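Local coordinates for PvdO (Pseudomonas aeruginosa, PDB 5HHA), which is a calcium-binding periplasmic protein of chromophore maturation, with a fold related to formylglycine-generating enzymes, whose oxidase activity it may or may not share, at residues A[157-171]-A[206-219]. Numbering follows the deposited sequence.
Sequences REYGARAGSAGPFPF and NAFGVYDMHGNVYE
Arg157 grips Glu219 side-on with two nitrogens, one to each carboxylate oxygen. Arg157 NE reaches Glu219 OE1 at 3.0 Å, and Arg157 NH2 reaches Glu219 OE2 at 2.9 Å. Both oxygens lie near the guanidinium plane, yet they are met from above the carboxylate plane. Arg157 NH1 also donates to Met213 O, in the carbonyl plane and on a lone pair. Met213 SD sits over one guanidinium face, 3.2 Å from Arg157 CZ. A second arginine, Arg281, shares Glu219 OE2, so the carboxylate is probably held as the anion.

Two carbonyls near the C-terminal end of helix 154-162, those of Gly160 and Ala161, accept from side chains of 206-219. Asn206 ND2 donates to Gly160 O at 2.9 Å and weakly to Ala161 O. Its amide oxygen OD1 accepts from the backbone N of Phe208 and of Val210, which come from opposite faces of the amide plane. CG lies between the backbone N and the carbonyl carbon (chi1 68°). This turns OD1 to the backbone of its own turn and ND2 to the helix. His214 NE2 donates to Ala161 O at 3.2 Å, with the oxygen in the ring plane.

Aromatic and aliphatic groups pack around these bonds. Ala163 CA lies over the Phe208 ring in a CH-pi contact. The Phe208 edge meets the face of Tyr159, and the Phe171 edge meets that of His214.

Asn206 forms an Asx turn, here linked to the C-terminal end of a helix within the formylglycine-generating enzyme-like domain.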
loop_
_atom_site.group_PDB
_atom_site.type_symbol
_atom_site.label_atom_id
_atom_site.label_comp_id
_atom_site.label_asym_id
_atom_site.label_seq_id
_atom_site.Cartn_x
_atom_site.Cartn_y
_atom_site.Cartn_z
ATOM N N ARG A 157 4.873 -5.824 -0.727
ATOM C CA ARG A 157 4.100 -4.999 0.182
ATOM C C ARG A 157 4.155 -5.576 1.608
ATOM O O ARG A 157 4.405 -4.842 2.576
ATOM C CB ARG A 157 2.674 -4.819 -0.334
ATOM C CG ARG A 157 1.974 -3.536 0.110
ATOM C CD ARG A 157 1.571 -3.517 1.580
ATOM N NE ARG A 157 0.840 -2.289 1.890
ATOM C CZ ARG A 157 0.357 -1.989 3.087
ATOM N NH1 ARG A 157 0.372 -2.888 4.056
ATOM N NH2 ARG A 157 -0.169 -0.799 3.296
ATOM N N GLU A 158 3.939 -6.876 1.754
ATOM C CA GLU A 158 4.013 -7.449 3.108
ATOM C C GLU A 158 5.434 -7.342 3.670
ATOM O O GLU A 158 5.619 -7.059 4.836
ATOM C CB GLU A 158 3.517 -8.890 3.156
ATOM C CG GLU A 158 3.413 -9.409 4.616
ATOM C CD GLU A 158 2.702 -10.740 4.783
ATOM O OE1 GLU A 158 1.634 -10.938 4.183
ATOM O OE2 GLU A 158 3.238 -11.566 5.568
ATOM N N TYR A 159 6.438 -7.551 2.820
ATOM C CA TYR A 159 7.841 -7.431 3.237
ATOM C C TYR A 159 8.097 -6.043 3.805
ATOM O O TYR A 159 8.708 -5.863 4.846
ATOM C CB TYR A 159 8.726 -7.670 2.034
ATOM C CG TYR A 159 10.223 -7.620 2.238
ATOM C CD1 TYR A 159 10.857 -8.522 3.091
ATOM C CD2 TYR A 159 11.019 -6.759 1.484
ATOM C CE1 TYR A 159 12.242 -8.542 3.207
ATOM C CE2 TYR A 159 12.404 -6.760 1.614
ATOM C CZ TYR A 159 12.994 -7.678 2.456
ATOM O OH TYR A 159 14.373 -7.771 2.603
ATOM N N GLY A 160 7.635 -5.041 3.077
ATOM C CA GLY A 160 7.832 -3.648 3.437
ATOM C C GLY A 160 7.046 -3.223 4.652
ATOM O O GLY A 160 7.492 -2.364 5.422
ATOM N N ALA A 161 5.872 -3.817 4.853
ATOM C CA ALA A 161 5.073 -3.561 6.034
ATOM C C ALA A 161 5.741 -4.144 7.270
ATOM O O ALA A 161 5.761 -3.507 8.319
ATOM C CB ALA A 161 3.669 -4.144 5.878
ATOM N N ARG A 162 6.249 -5.367 7.163
ATOM C CA ARG A 162 6.786 -6.049 8.331
ATOM C C ARG A 162 8.126 -5.496 8.786
ATOM O O ARG A 162 8.406 -5.428 9.993
ATOM C CB ARG A 162 6.965 -7.528 8.060
ATOM C CG ARG A 162 5.664 -8.290 7.932
ATOM C CD ARG A 162 5.920 -9.798 7.746
ATOM N NE ARG A 162 4.668 -10.554 7.760
ATOM C CZ ARG A 162 3.962 -10.782 8.861
ATOM N NH1 ARG A 162 4.409 -10.408 10.036
ATOM N NH2 ARG A 162 2.793 -11.383 8.779
ATOM N N ALA A 163 8.990 -5.142 7.832
ATOM C CA ALA A 163 10.327 -4.629 8.164
ATOM C C ALA A 163 11.050 -5.540 9.164
ATOM O O ALA A 163 11.688 -5.063 10.116
ATOM C CB ALA A 163 10.246 -3.203 8.680
ATOM N N GLY A 164 10.948 -6.848 8.952
ATOM C CA GLY A 164 11.641 -7.821 9.781
ATOM C C GLY A 164 10.800 -8.412 10.897
ATOM O O GLY A 164 11.222 -9.395 11.533
ATOM N N SER A 165 9.596 -7.926 11.112
ATOM C CA SER A 165 8.782 -8.371 12.241
ATOM C C SER A 165 7.920 -9.565 11.866
ATOM O O SER A 165 7.469 -9.686 10.734
ATOM C CB SER A 165 7.931 -7.225 12.764
ATOM O OG SER A 165 6.989 -6.823 11.787
ATOM N N ALA A 166 7.713 -10.471 12.814
ATOM C CA ALA A 166 6.972 -11.708 12.588
ATOM C C ALA A 166 5.530 -11.666 13.054
ATOM O O ALA A 166 4.718 -12.489 12.648
ATOM C CB ALA A 166 7.689 -12.850 13.317
ATOM N N GLY A 167 5.248 -10.777 13.983
ATOM C CA GLY A 167 3.912 -10.630 14.544
ATOM C C GLY A 167 3.030 -9.761 13.686
ATOM O O GLY A 167 3.398 -9.379 12.567
ATOM N N PRO A 168 1.846 -9.438 14.198
ATOM C CA PRO A 168 0.905 -8.643 13.413
ATOM C C PRO A 168 1.379 -7.212 13.130
ATOM O O PRO A 168 1.003 -6.628 12.098
ATOM C CB PRO A 168 -0.363 -8.640 14.275
ATOM C CG PRO A 168 0.091 -8.901 15.637
ATOM C CD PRO A 168 1.283 -9.823 15.504
ATOM N N PHE A 169 2.177 -6.637 14.029
ATOM C CA PHE A 169 2.619 -5.256 13.869
ATOM C C PHE A 169 4.092 -5.086 14.196
ATOM O O PHE A 169 4.613 -5.719 15.114
ATOM C CB PHE A 169 1.846 -4.323 14.789
ATOM C CG PHE A 169 0.353 -4.410 14.611
ATOM C CD1 PHE A 169 -0.255 -3.848 13.498
ATOM C CD2 PHE A 169 -0.451 -5.078 15.528
ATOM C CE1 PHE A 169 -1.638 -3.934 13.301
ATOM C CE2 PHE A 169 -1.834 -5.170 15.318
ATOM C CZ PHE A 169 -2.407 -4.603 14.220
ATOM N N PRO A 170 4.776 -4.186 13.482
ATOM C CA PRO A 170 6.189 -3.920 13.788
ATOM C C PRO A 170 6.386 -2.933 14.941
ATOM O O PRO A 170 7.548 -2.637 15.278
ATOM C CB PRO A 170 6.719 -3.354 12.466
ATOM C CG PRO A 170 5.533 -2.671 11.852
ATOM C CD PRO A 170 4.338 -3.536 12.230
ATOM N N PHE A 171 5.317 -2.489 15.576
ATOM C CA PHE A 171 5.337 -1.515 16.650
ATOM C C PHE A 171 4.522 -2.096 17.783
ATOM O O PHE A 171 3.702 -2.996 17.569
ATOM C CB PHE A 171 4.734 -0.184 16.184
ATOM C CG PHE A 171 3.458 -0.331 15.412
ATOM C CD1 PHE A 171 2.276 -0.594 16.065
ATOM C CD2 PHE A 171 3.449 -0.225 14.025
ATOM C CE1 PHE A 171 1.106 -0.732 15.354
ATOM C CE2 PHE A 171 2.275 -0.368 13.303
ATOM C CZ PHE A 171 1.118 -0.630 13.972
ATOM N N ASN A 206 8.354 2.369 10.230
ATOM C CA ASN A 206 8.892 1.104 10.691
ATOM C C ASN A 206 10.404 1.053 10.455
ATOM O O ASN A 206 11.016 2.049 10.043
ATOM C CB ASN A 206 8.140 -0.078 10.067
ATOM C CG ASN A 206 8.372 -0.222 8.574
ATOM O OD1 ASN A 206 9.314 0.316 7.993
ATOM N ND2 ASN A 206 7.501 -1.007 7.941
ATOM N N ALA A 207 11.013 -0.095 10.729
ATOM C CA ALA A 207 12.480 -0.222 10.722
ATOM C C ALA A 207 13.076 -0.121 9.336
ATOM O O ALA A 207 14.293 0.034 9.191
ATOM C CB ALA A 207 12.916 -1.546 11.389
ATOM N N PHE A 208 12.251 -0.243 8.307
ATOM C CA PHE A 208 12.702 -0.085 6.924
ATOM C C PHE A 208 12.572 1.374 6.483
ATOM O O PHE A 208 12.911 1.696 5.350
ATOM C CB PHE A 208 11.900 -0.958 5.964
ATOM C CG PHE A 208 12.337 -2.410 5.878
ATOM C CD1 PHE A 208 13.422 -2.938 6.579
ATOM C CD2 PHE A 208 11.642 -3.239 5.024
ATOM C CE1 PHE A 208 13.761 -4.291 6.411
ATOM C CE2 PHE A 208 11.968 -4.564 4.871
ATOM C CZ PHE A 208 13.026 -5.091 5.556
ATOM N N GLY A 209 12.090 2.251 7.343
ATOM C CA GLY A 209 11.882 3.623 6.931
ATOM C C GLY A 209 10.586 3.848 6.165
ATOM O O GLY A 209 10.421 4.862 5.482
ATOM N N VAL A 210 9.633 2.930 6.303
ATOM C CA VAL A 210 8.375 3.012 5.552
ATOM C C VAL A 210 7.262 3.483 6.483
ATOM O O VAL A 210 7.194 3.069 7.643
ATOM C CB VAL A 210 8.022 1.643 4.980
ATOM C CG1 VAL A 210 6.779 1.748 4.113
ATOM C CG2 VAL A 210 9.158 1.106 4.146
ATOM N N TYR A 211 6.356 4.327 5.977
ATOM C CA TYR A 211 5.258 4.910 6.753
ATOM C C TYR A 211 3.900 4.418 6.251
ATOM O O TYR A 211 3.731 4.109 5.064
ATOM C CB TYR A 211 5.247 6.430 6.600
ATOM C CG TYR A 211 6.449 7.134 7.186
ATOM C CD1 TYR A 211 7.641 7.251 6.472
ATOM C CD2 TYR A 211 6.363 7.727 8.433
ATOM C CE1 TYR A 211 8.723 7.906 7.003
ATOM C CE2 TYR A 211 7.449 8.418 8.966
ATOM C CZ TYR A 211 8.603 8.489 8.234
ATOM O OH TYR A 211 9.706 9.164 8.771
ATOM N N ASP A 212 2.941 4.374 7.163
ATOM C CA ASP A 212 1.524 4.121 6.869
ATOM C C ASP A 212 1.237 2.729 6.315
ATOM O O ASP A 212 0.208 2.543 5.665
ATOM C CB ASP A 212 0.932 5.209 5.961
ATOM C CG ASP A 212 0.887 6.568 6.628
ATOM O OD1 ASP A 212 0.349 6.676 7.758
ATOM O OD2 ASP A 212 1.400 7.552 6.035
ATOM N N MET A 213 2.092 1.754 6.594
ATOM C CA MET A 213 1.814 0.410 6.122
ATOM C C MET A 213 0.657 -0.252 6.876
ATOM O O MET A 213 0.172 -1.300 6.454
ATOM C CB MET A 213 3.067 -0.452 6.204
ATOM C CG MET A 213 4.028 -0.235 5.037
ATOM S SD MET A 213 3.405 -1.051 3.550
ATOM C CE MET A 213 4.803 -0.954 2.469
ATOM N N HIS A 214 0.208 0.329 7.981
ATOM C CA HIS A 214 -0.824 -0.281 8.826
ATOM C C HIS A 214 -2.078 0.531 8.963
ATOM O O HIS A 214 -2.918 0.253 9.810
ATOM C CB HIS A 214 -0.216 -0.708 10.157
ATOM C CG HIS A 214 0.975 -1.585 9.946
ATOM N ND1 HIS A 214 0.957 -2.967 9.889
ATOM C CD2 HIS A 214 2.229 -1.218 9.653
ATOM C CE1 HIS A 214 2.169 -3.401 9.578
ATOM N NE2 HIS A 214 2.961 -2.349 9.454
ATOM N N GLY A 215 -2.250 1.526 8.098
ATOM C CA GLY A 215 -3.498 2.268 8.079
ATOM C C GLY A 215 -3.547 3.263 6.931
ATOM O O GLY A 215 -2.791 3.175 5.946
ATOM N N ASN A 216 -4.452 4.217 7.081
ATOM C CA ASN A 216 -4.652 5.325 6.153
ATOM C C ASN A 216 -5.504 4.893 4.958
ATOM O O ASN A 216 -6.686 5.227 4.898
ATOM C CB ASN A 216 -3.343 6.050 5.794
ATOM C CG ASN A 216 -3.516 7.559 5.718
ATOM O OD1 ASN A 216 -4.568 8.081 6.053
ATOM N ND2 ASN A 216 -2.465 8.260 5.294
ATOM N N VAL A 217 -4.929 4.143 4.009
ATOM C CA VAL A 217 -5.677 3.597 2.891
ATOM C C VAL A 217 -5.199 2.196 2.569
ATOM O O VAL A 217 -4.037 1.852 2.793
ATOM C CB VAL A 217 -5.506 4.467 1.595
ATOM C CG1 VAL A 217 -6.174 5.812 1.748
ATOM C CG2 VAL A 217 -4.059 4.676 1.213
ATOM N N TYR A 218 -6.106 1.399 2.020
ATOM C CA TYR A 218 -5.667 0.208 1.272
ATOM C C TYR A 218 -4.838 0.642 0.072
ATOM O O TYR A 218 -4.885 1.813 -0.336
ATOM C CB TYR A 218 -6.891 -0.560 0.768
ATOM C CG TYR A 218 -7.400 -1.624 1.716
ATOM C CD1 TYR A 218 -6.898 -2.916 1.643
ATOM C CD2 TYR A 218 -8.380 -1.354 2.664
ATOM C CE1 TYR A 218 -7.364 -3.922 2.467
ATOM C CE2 TYR A 218 -8.856 -2.368 3.501
ATOM C CZ TYR A 218 -8.323 -3.646 3.399
ATOM O OH TYR A 218 -8.777 -4.715 4.181
ATOM N N GLU A 219 -4.127 -0.304 -0.519
ATOM C CA GLU A 219 -3.248 -0.040 -1.642
ATOM C C GLU A 219 -3.394 -1.113 -2.691
ATOM O O GLU A 219 -3.356 -2.311 -2.379
ATOM C CB GLU A 219 -1.788 -0.065 -1.212
ATOM C CG GLU A 219 -1.417 1.039 -0.238
ATOM C CD GLU A 219 -0.091 0.793 0.436
ATOM O OE1 GLU A 219 0.710 -0.023 -0.081
ATOM O OE2 GLU A 219 0.170 1.432 1.483
HETATM O O HOH W 1 -2.383 0.623 4.617
HETATM O O HOH W 2 9.670 -1.564 12.787
#